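Local structure of enhancer of mRNA-decapping protein 4 homolog (Drosophila melanogaster, 2VXG) at residues A[8-12]-A[13-17]; A[72-75]-A[76-80]. The protein seems to play a role in mRNA decapping during mRNA degradation and is required for silencing a subset of endogenous miRNA targets; this chain is its C-terminal domain. All coordinates share one frame; numbering follows the deposited sequence.

Overall arrangement
Both contacts are local, each made within one continuous run of an all-helical domain, yet they sit in different surroundings. Interaction 1 lies at the surface, its centre about 18 Å from the centre of the chain, where helix 2-13 ends and turns into helix 16-25; backbone bonds and a glycine do most of the work there. Interaction 2 is partly buried, its centre about 8 Å from that of the chain, and forms the first turns of helix 73-85, with a side-chain cap at its start and aromatic and aliphatic packing after it. Thus one closes a helix and the other opens one. Their centres are 21 Å apart, and they do not touch.

Interaction 1: A[8-12]-A[13-17]; sequences KQLLM and AGQIN
Leu10 and Gln15 meet across the bend that ends helix 2-13, by backbone and side chain together. Among the hydrogen bonds, an ordinary helical one runs from Ala13 N to Gln9 O (2.9 Å). Around the bend, Gln15 N reaches back five residues to Leu10 O at 2.8 Å, standing above the carbonyl plane, while Gly14 N gives a weak bond to Leu11 O at 3.1 Å. Gly14 makes this turn with a positive phi of 88°, where any CB would be jammed against the carbonyl oxygen of Ala13, so glycine suits the place.

The apolar contacts are few. Leu11 turns CD2 to Ile16 CG1, 4.0 Å away, the two side chains crossing at a slant. Ile16 brings CG1 there with that carbon anti to the backbone N (chi1 -171°). Leu11 and Ile16 both also touch Thr39, in the loop after helix 29-38. Leu10 CD2 lies beside the side chain of Gln15, 3.9 Å from its CB, and the leucine also packs on Ala19 of the next helix. The small Ala13 lays its methyl CB against the carbonyls of the preceding turn, 3.4 Å from Leu10 O.

Together, the nested pair of backbone bonds and the glycine at C-prime define a Schellman motif, here leading directly to Gln15 at the N-cap of helix 16-25.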
loop_
_atom_site.group_PDB
_atom_site.type_symbol
_atom_site.label_atom_id
_atom_site.label_comp_id
_atom_site.label_asym_id
_atom_site.label_seq_id
_atom_site.Cartn_x
_atom_site.Cartn_y
_atom_site.Cartn_z
ATOM N N LYS A 8 15.144 -6.767 6.563
ATOM C CA LYS A 8 16.177 -5.734 6.441
ATOM C C LYS A 8 17.299 -6.232 5.551
ATOM O O LYS A 8 17.802 -5.491 4.722
ATOM C CB LYS A 8 16.682 -5.283 7.809
ATOM C CG LYS A 8 15.562 -4.722 8.632
ATOM C CD LYS A 8 16.005 -3.707 9.628
ATOM C CE LYS A 8 16.692 -4.352 10.782
ATOM N NZ LYS A 8 17.192 -3.271 11.637
ATOM N N GLN A 9 17.665 -7.491 5.731
ATOM C CA GLN A 9 18.636 -8.187 4.895
ATOM C C GLN A 9 18.309 -8.124 3.395
ATOM O O GLN A 9 19.146 -7.744 2.548
ATOM C CB GLN A 9 18.693 -9.623 5.363
ATOM C CG GLN A 9 19.673 -10.491 4.654
ATOM C CD GLN A 9 20.198 -11.586 5.551
ATOM O OE1 GLN A 9 19.411 -12.376 6.124
ATOM N NE2 GLN A 9 21.539 -11.667 5.676
ATOM N N LEU A 10 17.084 -8.521 3.075
ATOM C CA LEU A 10 16.595 -8.550 1.682
ATOM C C LEU A 10 16.656 -7.174 1.051
ATOM O O LEU A 10 17.191 -7.019 -0.032
ATOM C CB LEU A 10 15.176 -9.137 1.638
ATOM C CG LEU A 10 15.208 -10.647 1.909
ATOM C CD1 LEU A 10 13.846 -11.255 2.214
ATOM C CD2 LEU A 10 15.910 -11.356 0.727
ATOM N N LEU A 11 16.097 -6.191 1.750
ATOM C CA LEU A 11 16.133 -4.778 1.357
ATOM C C LEU A 11 17.531 -4.238 1.139
ATOM O O LEU A 11 17.755 -3.486 0.204
ATOM C CB LEU A 11 15.450 -3.905 2.428
ATOM C CG LEU A 11 13.948 -4.084 2.552
ATOM C CD1 LEU A 11 13.375 -3.249 3.720
ATOM C CD2 LEU A 11 13.267 -3.739 1.236
ATOM N N MET A 12 18.470 -4.577 2.019
ATOM C CA MET A 12 19.869 -4.149 1.803
ATOM C C MET A 12 20.435 -4.831 0.561
ATOM O O MET A 12 21.208 -4.228 -0.199
ATOM C CB MET A 12 20.762 -4.437 3.038
ATOM C CG MET A 12 20.315 -3.734 4.344
ATOM S SD MET A 12 21.637 -3.284 5.531
ATOM C CE MET A 12 22.134 -1.739 4.797
ATOM N N ALA A 13 20.070 -6.087 0.348
ATOM C CA ALA A 13 20.515 -6.817 -0.829
ATOM C C ALA A 13 19.828 -6.300 -2.105
ATOM O O ALA A 13 20.290 -6.556 -3.212
ATOM C CB ALA A 13 20.298 -8.326 -0.662
ATOM N N GLY A 14 18.768 -5.521 -1.945
ATOM C CA GLY A 14 18.043 -4.955 -3.082
ATOM C C GLY A 14 16.965 -5.900 -3.563
ATOM O O GLY A 14 16.304 -5.635 -4.579
ATOM N N GLN A 15 16.766 -6.992 -2.818
ATOM C CA GLN A 15 15.692 -7.942 -3.100
ATOM C C GLN A 15 14.361 -7.423 -2.526
ATOM O O GLN A 15 13.775 -8.007 -1.616
ATOM C CB GLN A 15 16.066 -9.327 -2.553
ATOM C CG GLN A 15 17.317 -9.930 -3.302
ATOM C CD GLN A 15 17.810 -11.261 -2.749
ATOM O OE1 GLN A 15 17.898 -11.462 -1.535
ATOM N NE2 GLN A 15 18.189 -12.169 -3.650
ATOM N N ILE A 16 13.900 -6.296 -3.072
ATOM C CA ILE A 16 12.769 -5.567 -2.501
ATOM C C ILE A 16 11.431 -6.316 -2.550
ATOM O O ILE A 16 10.667 -6.297 -1.569
ATOM C CB ILE A 16 12.641 -4.162 -3.154
ATOM C CG1 ILE A 16 11.601 -3.305 -2.425
ATOM C CG2 ILE A 16 12.330 -4.298 -4.624
ATOM C CD1 ILE A 16 11.678 -1.797 -2.791
ATOM N N ASN A 17 11.122 -6.971 -3.670
ATOM C CA ASN A 17 9.862 -7.710 -3.741
ATOM C C ASN A 17 9.859 -8.896 -2.793
ATOM O O ASN A 17 8.869 -9.099 -2.114
ATOM C CB ASN A 17 9.546 -8.165 -5.157
ATOM C CG ASN A 17 9.118 -7.027 -6.004
ATOM O OD1 ASN A 17 8.038 -6.477 -5.808
ATOM N ND2 ASN A 17 9.996 -6.590 -6.893
#

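Interaction 2: A[72-75]-A[76-80]; sequences NELK and QRYLN
Leu74 and Tyr78, one helical turn apart, lie side by side and point the same way, with Leu74 CD1 3.7 Å from Tyr78 CE2. The leucine reaches the ring because its CG stands anti to the backbone N (chi1 170°), carrying the branch along the helix toward the tyrosine. Leu74 O meets the ring edge in plane, 3.5 Å from Tyr78 CD2, and also accepts the nearly straight bond from Tyr78 N (3.0 Å, 170°).

This is the tightly packed side. Leu36 touches both residues, Leu60 and Ile64 close on the tyrosine, and Phe45 meets its ring. Its hydroxyl is satisfied by Ser41 OG, so the residue suits a place that is apolar along the ring and polar at its end. With an alanine in place of Tyr78, the space beside Leu74 would probably be left unfilled and Ser41 OG would lose its hydrogen bond to the tyrosine hydroxyl. Lys75 is buried too, yet its NZ is held by a salt bridge to Glu33 OE2 and a hydrogen bond to Asn70 O.

The exposed side is looser. Glu73 and Arg77 have opposite charges, but Glu73 OE1 and Arg77 NE stay 6.9 Å apart, and the turn is held by Arg77 N bonding to Glu73 O. The guanidinium presents one face to Tyr78 CE2, 3.9 Å above its plane and offset toward the rim.

At the start, Asn72 accepts twice: its side-chain OD1 takes Lys75 N (3.0 Å, 170°) and its carbonyl O takes Gln76 N at 2.8 Å. A short side chain with an acceptor suits this position, since it meets a first-turn N-H that has no preceding helical carbonyl. The result is an asparagine N-cap opening helix 73-85 in this all-helical domain.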
loop_
_atom_site.group_PDB
_atom_site.type_symbol
_atom_site.label_atom_id
_atom_site.label_comp_id
_atom_site.label_asym_id
_atom_site.label_seq_id
_atom_site.Cartn_x
_atom_site.Cartn_y
_atom_site.Cartn_z
ATOM N N ASN A 72 -1.767 6.983 8.781
ATOM C CA ASN A 72 -0.809 8.086 8.913
ATOM C C ASN A 72 -0.171 8.480 7.569
ATOM O O ASN A 72 -0.471 7.877 6.540
ATOM C CB ASN A 72 0.276 7.707 9.931
ATOM C CG ASN A 72 0.907 6.346 9.654
ATOM O OD1 ASN A 72 1.118 5.947 8.489
ATOM N ND2 ASN A 72 1.247 5.637 10.732
ATOM N N GLU A 73 0.707 9.487 7.598
ATOM C CA GLU A 73 1.432 9.971 6.412
ATOM C C GLU A 73 2.258 8.871 5.722
ATOM O O GLU A 73 2.249 8.731 4.492
ATOM C CB GLU A 73 2.364 11.113 6.796
ATOM C CG GLU A 73 2.372 12.272 5.778
ATOM C CD GLU A 73 3.525 13.244 5.973
ATOM O OE1 GLU A 73 4.664 12.779 6.218
ATOM O OE2 GLU A 73 3.310 14.478 5.873
ATOM N N LEU A 74 2.986 8.089 6.500
ATOM C CA LEU A 74 3.779 7.037 5.884
ATOM C C LEU A 74 2.859 6.136 5.028
ATOM O O LEU A 74 3.074 5.983 3.821
ATOM C CB LEU A 74 4.584 6.266 6.932
ATOM C CG LEU A 74 5.244 4.995 6.391
ATOM C CD1 LEU A 74 6.159 5.326 5.228
ATOM C CD2 LEU A 74 5.939 4.198 7.502
ATOM N N LYS A 75 1.802 5.592 5.640
ATOM C CA LYS A 75 0.925 4.677 4.938
ATOM C C LYS A 75 0.124 5.393 3.825
ATOM O O LYS A 75 -0.116 4.792 2.766
ATOM C CB LYS A 75 0.011 3.901 5.920
ATOM C CG LYS A 75 0.797 2.818 6.723
ATOM C CD LYS A 75 -0.078 1.934 7.653
ATOM C CE LYS A 75 -0.748 2.797 8.755
ATOM N NZ LYS A 75 -1.541 2.005 9.756
ATOM N N GLN A 76 -0.263 6.645 4.060
ATOM C CA GLN A 76 -0.998 7.407 3.036
ATOM C C GLN A 76 -0.136 7.614 1.832
ATOM O O GLN A 76 -0.563 7.432 0.715
ATOM C CB GLN A 76 -1.440 8.784 3.518
ATOM C CG GLN A 76 -2.306 9.587 2.474
ATOM C CD GLN A 76 -3.478 8.780 1.885
ATOM O OE1 GLN A 76 -4.073 7.963 2.571
ATOM N NE2 GLN A 76 -3.809 9.019 0.595
ATOM N N ARG A 77 1.099 8.027 2.086
ATOM C CA ARG A 77 2.032 8.297 1.019
ATOM C C ARG A 77 2.307 7.033 0.209
ATOM O O ARG A 77 2.349 7.089 -1.026
ATOM C CB ARG A 77 3.306 8.930 1.598
ATOM C CG ARG A 77 4.222 9.527 0.580
ATOM C CD ARG A 77 5.328 8.584 0.160
ATOM N NE ARG A 77 6.229 8.286 1.280
ATOM C CZ ARG A 77 7.535 8.111 1.184
ATOM N NH1 ARG A 77 8.157 8.228 0.006
ATOM N NH2 ARG A 77 8.230 7.832 2.291
ATOM N N TYR A 78 2.464 5.878 0.878
ATOM C CA TYR A 78 2.497 4.591 0.150
ATOM C C TYR A 78 1.228 4.239 -0.581
ATOM O O TYR A 78 1.304 3.662 -1.656
ATOM C CB TYR A 78 2.934 3.408 1.030
ATOM C CG TYR A 78 4.456 3.302 1.024
ATOM C CD1 TYR A 78 5.117 2.329 0.264
ATOM C CD2 TYR A 78 5.220 4.219 1.728
ATOM C CE1 TYR A 78 6.523 2.261 0.249
ATOM C CE2 TYR A 78 6.606 4.173 1.715
ATOM C CZ TYR A 78 7.253 3.196 0.972
ATOM O OH TYR A 78 8.647 3.154 0.959
ATOM N N LEU A 79 0.063 4.556 -0.008
ATOM C CA LEU A 79 -1.196 4.337 -0.732
ATOM C C LEU A 79 -1.192 5.178 -1.991
ATOM O O LEU A 79 -1.557 4.688 -3.047
ATOM C CB LEU A 79 -2.413 4.755 0.082
ATOM C CG LEU A 79 -2.869 3.832 1.179
ATOM C CD1 LEU A 79 -4.177 4.431 1.722
ATOM C CD2 LEU A 79 -2.986 2.399 0.656
ATOM N N ASN A 80 -0.816 6.441 -1.835
ATOM C CA ASN A 80 -0.631 7.362 -2.974
ATOM C C ASN A 80 0.284 6.793 -4.058
ATOM O O ASN A 80 -0.108 6.704 -5.212
ATOM C CB ASN A 80 -0.066 8.706 -2.514
ATOM C CG ASN A 80 -1.094 9.575 -1.745
ATOM O OD1 ASN A 80 -2.291 9.306 -1.761
ATOM N ND2 ASN A 80 -0.602 10.627 -1.071
#